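Local structure of BtGH115A (Bacteroides thetaiotaomicron, 5BY3) at residues A[693-698]-A[770-775]; A[719-724]-A[741-746]. The protein acts as a family GH115 4-O-methyl-alpha-glucuronidase with specificity for decorated arabinogalactans. All blocks are in the same frame, centred on the assembly; numbering follows the deposited sequence.

Contact 1. Residues A[693-698]-A[770-775]; sequences DIRLLP and QVMLYE. With SO4 (sulfate ion), chain B.
Asp693, Ile694 and Arg695 pair with Met772, Val771 and Gln770 in an antiparallel beta ladder that joins two neighbouring strands in one sheet of the C-terminal beta sandwich. Asp693-Met772 and Arg695-Gln770 are hydrogen-bonded pairs: Met772 N reaches Asp693 O at 2.8 Å, and Arg695 N reaches Gln770 O at 2.8 Å, each with a reciprocal bond. Between them the non-hydrogen-bonded pair Ile694-Val771 brings Val771 CA to 3.3 Å from Asp693 O, a CA-H...O contact. Ile694, branched and apolar as suits a strand core, faces Phe709 and Val711 of the other sheet. The opposite face carries Asp693, Arg695 and Gln770, with Met772 among them. Arg695 CB rests 3.8 Å from Gln770 CB, and the almost eclipsed chi2 (-17°) swings CD off Gln770 toward Asp693. There NE donates to Asp693 OD1 at 2.9 Å, a salt bridge in the guanidinium plane that meets the carboxylate 37° out of its own plane; the second bond, from NH2 to OD2, is weak. Met772, a selenomethionine, lays its CE over one guanidinium face, and NH2 holds sulfate O1 at 2.6 Å, with a weaker bond from NH1 to the same oxygen. The amide of Gln740 ties the ends together, accepting from Arg695 NH1 and donating to Gln770 OE1. Tyr774 offers its ring edge to the carboxylate, CE2 lying 3.7 Å from Asp693 OD2. An alanine in place of Arg695 would probably leave the Asp693 carboxylate without its close cationic mate and the side-chain oxygen OE1 of Gln740 without that donor. The guanidinium thus turns its NE/NH2 edge to Asp693, which would offset part of its charge, and its NH1/NH2 edge to the sulfate, which probably came from the crystallisation liquor.

Contact 2. Residues A[719-724]-A[741-746]; sequences EVIAYE and AIRKIV
The strands bearing Ile721 and Ile745 run nearly antiparallel, at 155°, with axes 9.0 Å apart, so no backbone-to-backbone bond joins them and side chains span the gap. Ile721 and Ile745 cross one another, CD1 meeting CD1 at 3.4 Å, while the Glu719 side chain, at the exposed end, brings OE2 to 3.3 Å from Ile745 CD1. Ile721 CG2 packs 3.6 Å from Arg743 CD, the two chains sliding past each other in opposite directions. This is face-to-face packing of the two sheets of a beta sandwich, consistent with the galactose-binding-domain-like clan, here between an outermost strand of one sheet and strand 741-748 of the other. Arginine suits this margin because its methylenes join the apolar layer while its head finds polar partners. Bent at chi2 (-75°), which carries CD nearer to Ala722 O, it donates from NE to Ala722 O at 2.8 Å, with the oxygen in the guanidinium plane; NH2 adds a weak bond to the same acceptor. Tyr723 CB covers one guanidinium face, and NH2 also forms a salt bridge with Glu731 of helix 730-738. Tyr723 CD2 also touches the small Ala741 CB at 3.8 Å, and the ring extends onto Leu696.

How the contacts relate
Followed from the N terminus, the chain reaches contact 1 at strand 689-696, crosses to the other sheet for strands 708-713 and 719-722, and then passes through helix 730-738 to strand 741-748. Contact 2 closes that last excursion, a loop of 16 residues, by stacking one sheet on the other. After strand 755-761, strand 766-772 returns beside 689-696, and contact 1 closes a loop of 71 residues within one sheet. Contact 2 is therefore nested inside contact 1, and the two do not cross. Their centres lie 9 Å apart, and strand 689-696 is their meeting place, its backbone paired with 766-772 along one side and with 741-748 along the other.

Contact 1. Residues A[693-698]-A[770-775]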
loop_
_atom_site.group_PDB
_atom_site.type_symbol
_atom_site.label_atom_id
_atom_site.label_comp_id
_atom_site.label_asym_id
_atom_site.label_seq_id
_atom_site.Cartn_x
_atom_site.Cartn_y
_atom_site.Cartn_z
ATOM N N ASP A 693 3.054 -14.092 28.980
ATOM C CA ASP A 693 2.313 -13.173 28.098
ATOM C C ASP A 693 3.143 -13.024 26.830
ATOM O O ASP A 693 4.197 -12.416 26.839
ATOM C CB ASP A 693 2.162 -11.836 28.835
ATOM C CG ASP A 693 1.219 -10.847 28.141
ATOM O OD1 ASP A 693 0.818 -11.092 26.982
ATOM O OD2 ASP A 693 0.918 -9.786 28.762
ATOM N N ILE A 694 2.677 -13.626 25.755
ATOM C CA ILE A 694 3.433 -13.735 24.507
ATOM C C ILE A 694 2.722 -12.915 23.433
ATOM O O ILE A 694 1.512 -13.064 23.224
ATOM C CB ILE A 694 3.575 -15.204 24.041
ATOM C CG1 ILE A 694 4.243 -16.040 25.125
ATOM C CG2 ILE A 694 4.386 -15.299 22.755
ATOM C CD1 ILE A 694 4.144 -17.530 24.888
ATOM N N ARG A 695 3.476 -12.038 22.783
ATOM C CA ARG A 695 2.932 -11.115 21.822
ATOM C C ARG A 695 3.589 -11.439 20.480
ATOM O O ARG A 695 4.825 -11.559 20.375
ATOM C CB ARG A 695 3.278 -9.685 22.210
ATOM C CG ARG A 695 2.570 -8.951 23.361
ATOM C CD ARG A 695 1.256 -9.489 23.879
ATOM N NE ARG A 695 0.878 -8.887 25.177
ATOM C CZ ARG A 695 0.510 -7.613 25.385
ATOM N NH1 ARG A 695 0.483 -6.718 24.393
ATOM N NH2 ARG A 695 0.173 -7.215 26.613
ATOM N N LEU A 696 2.760 -11.604 19.453
ATOM C CA LEU A 696 3.225 -12.013 18.142
ATOM C C LEU A 696 2.600 -11.127 17.086
ATOM O O LEU A 696 1.599 -10.455 17.327
ATOM C CB LEU A 696 2.889 -13.480 17.847
ATOM C CG LEU A 696 3.250 -14.544 18.879
ATOM C CD1 LEU A 696 1.976 -15.015 19.587
ATOM C CD2 LEU A 696 3.952 -15.682 18.155
ATOM N N LEU A 697 3.204 -11.125 15.905
ATOM C CA LEU A 697 2.626 -10.423 14.770
ATOM C C LEU A 697 1.337 -11.167 14.452
ATOM O O LEU A 697 1.385 -12.408 14.317
ATOM C CB LEU A 697 3.582 -10.440 13.568
ATOM C CG LEU A 697 3.232 -9.510 12.401
ATOM C CD1 LEU A 697 3.362 -8.056 12.823
ATOM C CD2 LEU A 697 4.074 -9.830 11.153
ATOM N N PRO A 698 0.187 -10.443 14.376
ATOM C CA PRO A 698 -1.068 -11.122 14.054
ATOM C C PRO A 698 -1.179 -11.466 12.546
ATOM O O PRO A 698 -2.238 -11.281 11.931
ATOM C CB PRO A 698 -2.118 -10.103 14.456
ATOM C CG PRO A 698 -1.466 -8.772 14.142
ATOM C CD PRO A 698 0.026 -8.972 14.343
ATOM N N GLN A 770 6.923 -9.639 21.588
ATOM C CA GLN A 770 7.269 -9.439 23.003
ATOM C C GLN A 770 6.968 -10.664 23.839
ATOM O O GLN A 770 6.187 -11.517 23.434
ATOM C CB GLN A 770 6.531 -8.253 23.587
ATOM C CG GLN A 770 6.877 -6.943 22.886
ATOM C CD GLN A 770 5.995 -5.780 23.306
ATOM O OE1 GLN A 770 4.778 -5.804 23.118
ATOM N NE2 GLN A 770 6.602 -4.763 23.887
ATOM N N VAL A 771 7.611 -10.750 24.993
ATOM C CA VAL A 771 7.301 -11.718 26.034
ATOM C C VAL A 771 7.350 -10.957 27.374
ATOM O O VAL A 771 8.308 -10.215 27.626
ATOM C CB VAL A 771 8.317 -12.887 26.067
ATOM C CG1 VAL A 771 7.933 -13.870 27.161
ATOM C CG2 VAL A 771 8.386 -13.639 24.729
HETATM N N MSE A 772 6.318 -11.122 28.212
HETATM C CA MSE A 772 6.346 -10.630 29.605
HETATM C C MSE A 772 6.065 -11.732 30.621
HETATM O O MSE A 772 5.525 -12.787 30.277
HETATM C CB MSE A 772 5.433 -9.435 29.779
HETATM C CG MSE A 772 5.925 -8.238 28.970
HETATM SE SE MSE A 772 5.033 -8.219 27.217
HETATM C CE MSE A 772 4.512 -6.319 27.101
ATOM N N LEU A 773 6.435 -11.503 31.881
ATOM C CA LEU A 773 6.384 -12.587 32.885
ATOM C C LEU A 773 5.331 -12.559 34.013
ATOM O O LEU A 773 4.616 -13.535 34.141
ATOM C CB LEU A 773 7.775 -13.104 33.295
ATOM C CG LEU A 773 8.094 -14.551 32.836
ATOM C CD1 LEU A 773 7.733 -14.939 31.406
ATOM C CD2 LEU A 773 9.551 -14.899 33.086
ATOM N N TYR A 774 5.235 -11.513 34.832
ATOM C CA TYR A 774 4.183 -11.453 35.925
ATOM C C TYR A 774 4.073 -12.638 36.926
ATOM O O TYR A 774 3.730 -13.774 36.545
ATOM C CB TYR A 774 2.761 -11.131 35.378
ATOM C CG TYR A 774 2.733 -10.027 34.347
ATOM C CD1 TYR A 774 2.902 -8.674 34.711
ATOM C CD2 TYR A 774 2.568 -10.337 32.997
ATOM C CE1 TYR A 774 2.902 -7.662 33.743
ATOM C CE2 TYR A 774 2.558 -9.344 32.035
ATOM C CZ TYR A 774 2.738 -8.018 32.403
ATOM O OH TYR A 774 2.713 -7.082 31.405
ATOM N N GLU A 775 4.299 -12.344 38.210
ATOM C CA GLU A 775 4.214 -13.355 39.286
ATOM C C GLU A 775 2.876 -14.122 39.400
ATOM O O GLU A 775 2.772 -15.200 38.819
ATOM C CB GLU A 775 4.732 -12.805 40.626
ATOM C CG GLU A 775 6.124 -13.344 40.959
ATOM C CD GLU A 775 7.074 -12.341 41.607
ATOM O OE1 GLU A 775 8.301 -12.515 41.414
ATOM O OE2 GLU A 775 6.621 -11.411 42.318
HETATM S S SO4 B . -1.536 -3.530 26.566
HETATM O O1 SO4 B . -1.169 -4.968 26.481
HETATM O O2 SO4 B . -2.611 -3.321 27.574
HETATM O O3 SO4 B . -0.340 -2.733 26.931
HETATM O O4 SO4 B . -2.064 -3.101 25.253
#

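Contact 2. Residues A[719-724]-A[741-746]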
loop_
_atom_site.group_PDB
_atom_site.type_symbol
_atom_site.label_atom_id
_atom_site.label_comp_id
_atom_site.label_asym_id
_atom_site.label_seq_id
_atom_site.Cartn_x
_atom_site.Cartn_y
_atom_site.Cartn_z
ATOM N N GLU A 719 3.686 -27.176 26.022
ATOM C CA GLU A 719 2.272 -26.848 25.826
ATOM C C GLU A 719 2.082 -26.217 24.429
ATOM O O GLU A 719 2.810 -25.295 24.066
ATOM C CB GLU A 719 1.771 -25.928 26.945
ATOM C CG GLU A 719 0.300 -26.124 27.325
ATOM C CD GLU A 719 0.074 -26.127 28.841
ATOM O OE1 GLU A 719 0.726 -26.930 29.567
ATOM O OE2 GLU A 719 -0.767 -25.330 29.319
ATOM N N VAL A 720 1.118 -26.733 23.664
ATOM C CA VAL A 720 0.883 -26.377 22.256
ATOM C C VAL A 720 -0.179 -25.272 22.107
ATOM O O VAL A 720 -1.325 -25.454 22.525
ATOM C CB VAL A 720 0.441 -27.617 21.450
ATOM C CG1 VAL A 720 0.034 -27.237 20.036
ATOM C CG2 VAL A 720 1.565 -28.630 21.382
ATOM N N ILE A 721 0.207 -24.135 21.513
ATOM C CA ILE A 721 -0.628 -22.926 21.481
ATOM C C ILE A 721 -0.748 -22.335 20.069
ATOM O O ILE A 721 0.257 -21.965 19.482
ATOM C CB ILE A 721 -0.114 -21.846 22.445
ATOM C CG1 ILE A 721 -0.118 -22.363 23.899
ATOM C CG2 ILE A 721 -0.986 -20.606 22.324
ATOM C CD1 ILE A 721 0.369 -21.350 24.924
ATOM N N ALA A 722 -1.988 -22.258 19.570
ATOM C CA ALA A 722 -2.355 -21.758 18.253
ATOM C C ALA A 722 -2.833 -20.292 18.339
ATOM O O ALA A 722 -3.450 -19.897 19.334
ATOM C CB ALA A 722 -3.472 -22.620 17.701
ATOM N N TYR A 723 -2.590 -19.503 17.290
ATOM C CA TYR A 723 -2.982 -18.080 17.317
ATOM C C TYR A 723 -3.409 -17.546 15.971
ATOM O O TYR A 723 -3.619 -16.337 15.834
ATOM C CB TYR A 723 -1.894 -17.164 17.944
ATOM C CG TYR A 723 -0.631 -17.067 17.127
ATOM C CD1 TYR A 723 0.370 -18.043 17.228
ATOM C CD2 TYR A 723 -0.437 -16.009 16.225
ATOM C CE1 TYR A 723 1.522 -17.969 16.450
ATOM C CE2 TYR A 723 0.708 -15.931 15.436
ATOM C CZ TYR A 723 1.685 -16.909 15.564
ATOM O OH TYR A 723 2.812 -16.817 14.803
ATOM N N GLU A 724 -3.553 -18.431 14.981
ATOM C CA GLU A 724 -4.187 -18.053 13.719
ATOM C C GLU A 724 -5.634 -17.703 14.090
ATOM O O GLU A 724 -6.124 -18.164 15.109
ATOM C CB GLU A 724 -4.082 -19.169 12.648
ATOM C CG GLU A 724 -5.154 -20.277 12.660
ATOM C CD GLU A 724 -5.163 -21.194 13.896
ATOM O OE1 GLU A 724 -4.194 -21.219 14.673
ATOM O OE2 GLU A 724 -6.172 -21.918 14.105
ATOM N N ALA A 741 -1.245 -10.332 17.966
ATOM C CA ALA A 741 -1.888 -11.506 18.584
ATOM C C ALA A 741 -1.304 -11.628 19.974
ATOM O O ALA A 741 -0.143 -11.260 20.196
ATOM C CB ALA A 741 -1.637 -12.776 17.797
ATOM N N ILE A 742 -2.122 -12.117 20.905
ATOM C CA ILE A 742 -1.811 -12.125 22.312
ATOM C C ILE A 742 -2.184 -13.495 22.870
ATOM O O ILE A 742 -3.349 -13.903 22.760
ATOM C CB ILE A 742 -2.604 -11.066 23.105
ATOM C CG1 ILE A 742 -2.240 -9.632 22.674
ATOM C CG2 ILE A 742 -2.423 -11.280 24.629
ATOM C CD1 ILE A 742 -2.899 -8.526 23.526
ATOM N N ARG A 743 -1.202 -14.188 23.475
ATOM C CA ARG A 743 -1.436 -15.467 24.162
ATOM C C ARG A 743 -0.864 -15.437 25.569
ATOM O O ARG A 743 0.355 -15.306 25.767
ATOM C CB ARG A 743 -0.892 -16.664 23.361
ATOM C CG ARG A 743 -1.671 -16.982 22.109
ATOM C CD ARG A 743 -3.008 -17.669 22.436
ATOM N NE ARG A 743 -3.819 -17.888 21.216
ATOM C CZ ARG A 743 -4.756 -17.054 20.740
ATOM N NH1 ARG A 743 -5.044 -15.916 21.351
ATOM N NH2 ARG A 743 -5.390 -17.352 19.613
ATOM N N LYS A 744 -1.767 -15.535 26.535
ATOM C CA LYS A 744 -1.416 -15.697 27.930
ATOM C C LYS A 744 -1.466 -17.164 28.330
ATOM O O LYS A 744 -2.353 -17.925 27.905
ATOM C CB LYS A 744 -2.355 -14.884 28.805
ATOM C CG LYS A 744 -2.232 -13.392 28.548
ATOM C CD LYS A 744 -2.978 -12.564 29.586
ATOM C CE LYS A 744 -2.491 -11.119 29.598
ATOM N NZ LYS A 744 -2.776 -10.432 28.316
ATOM N N ILE A 745 -0.487 -17.564 29.130
ATOM C CA ILE A 745 -0.482 -18.896 29.723
ATOM C C ILE A 745 -0.020 -18.842 31.176
ATOM O O ILE A 745 0.881 -18.077 31.543
ATOM C CB ILE A 745 0.303 -19.926 28.863
ATOM C CG1 ILE A 745 -0.026 -21.347 29.296
ATOM C CG2 ILE A 745 1.803 -19.681 28.912
ATOM C CD1 ILE A 745 0.180 -22.368 28.196
ATOM N N VAL A 746 -0.676 -19.643 32.002
ATOM C CA VAL A 746 -0.277 -19.827 33.390
ATOM C C VAL A 746 0.417 -21.196 33.520
ATOM O O VAL A 746 -0.102 -22.240 33.046
ATOM C CB VAL A 746 -1.472 -19.608 34.355
ATOM C CG1 VAL A 746 -1.255 -20.272 35.712
ATOM C CG2 VAL A 746 -1.738 -18.110 34.523
#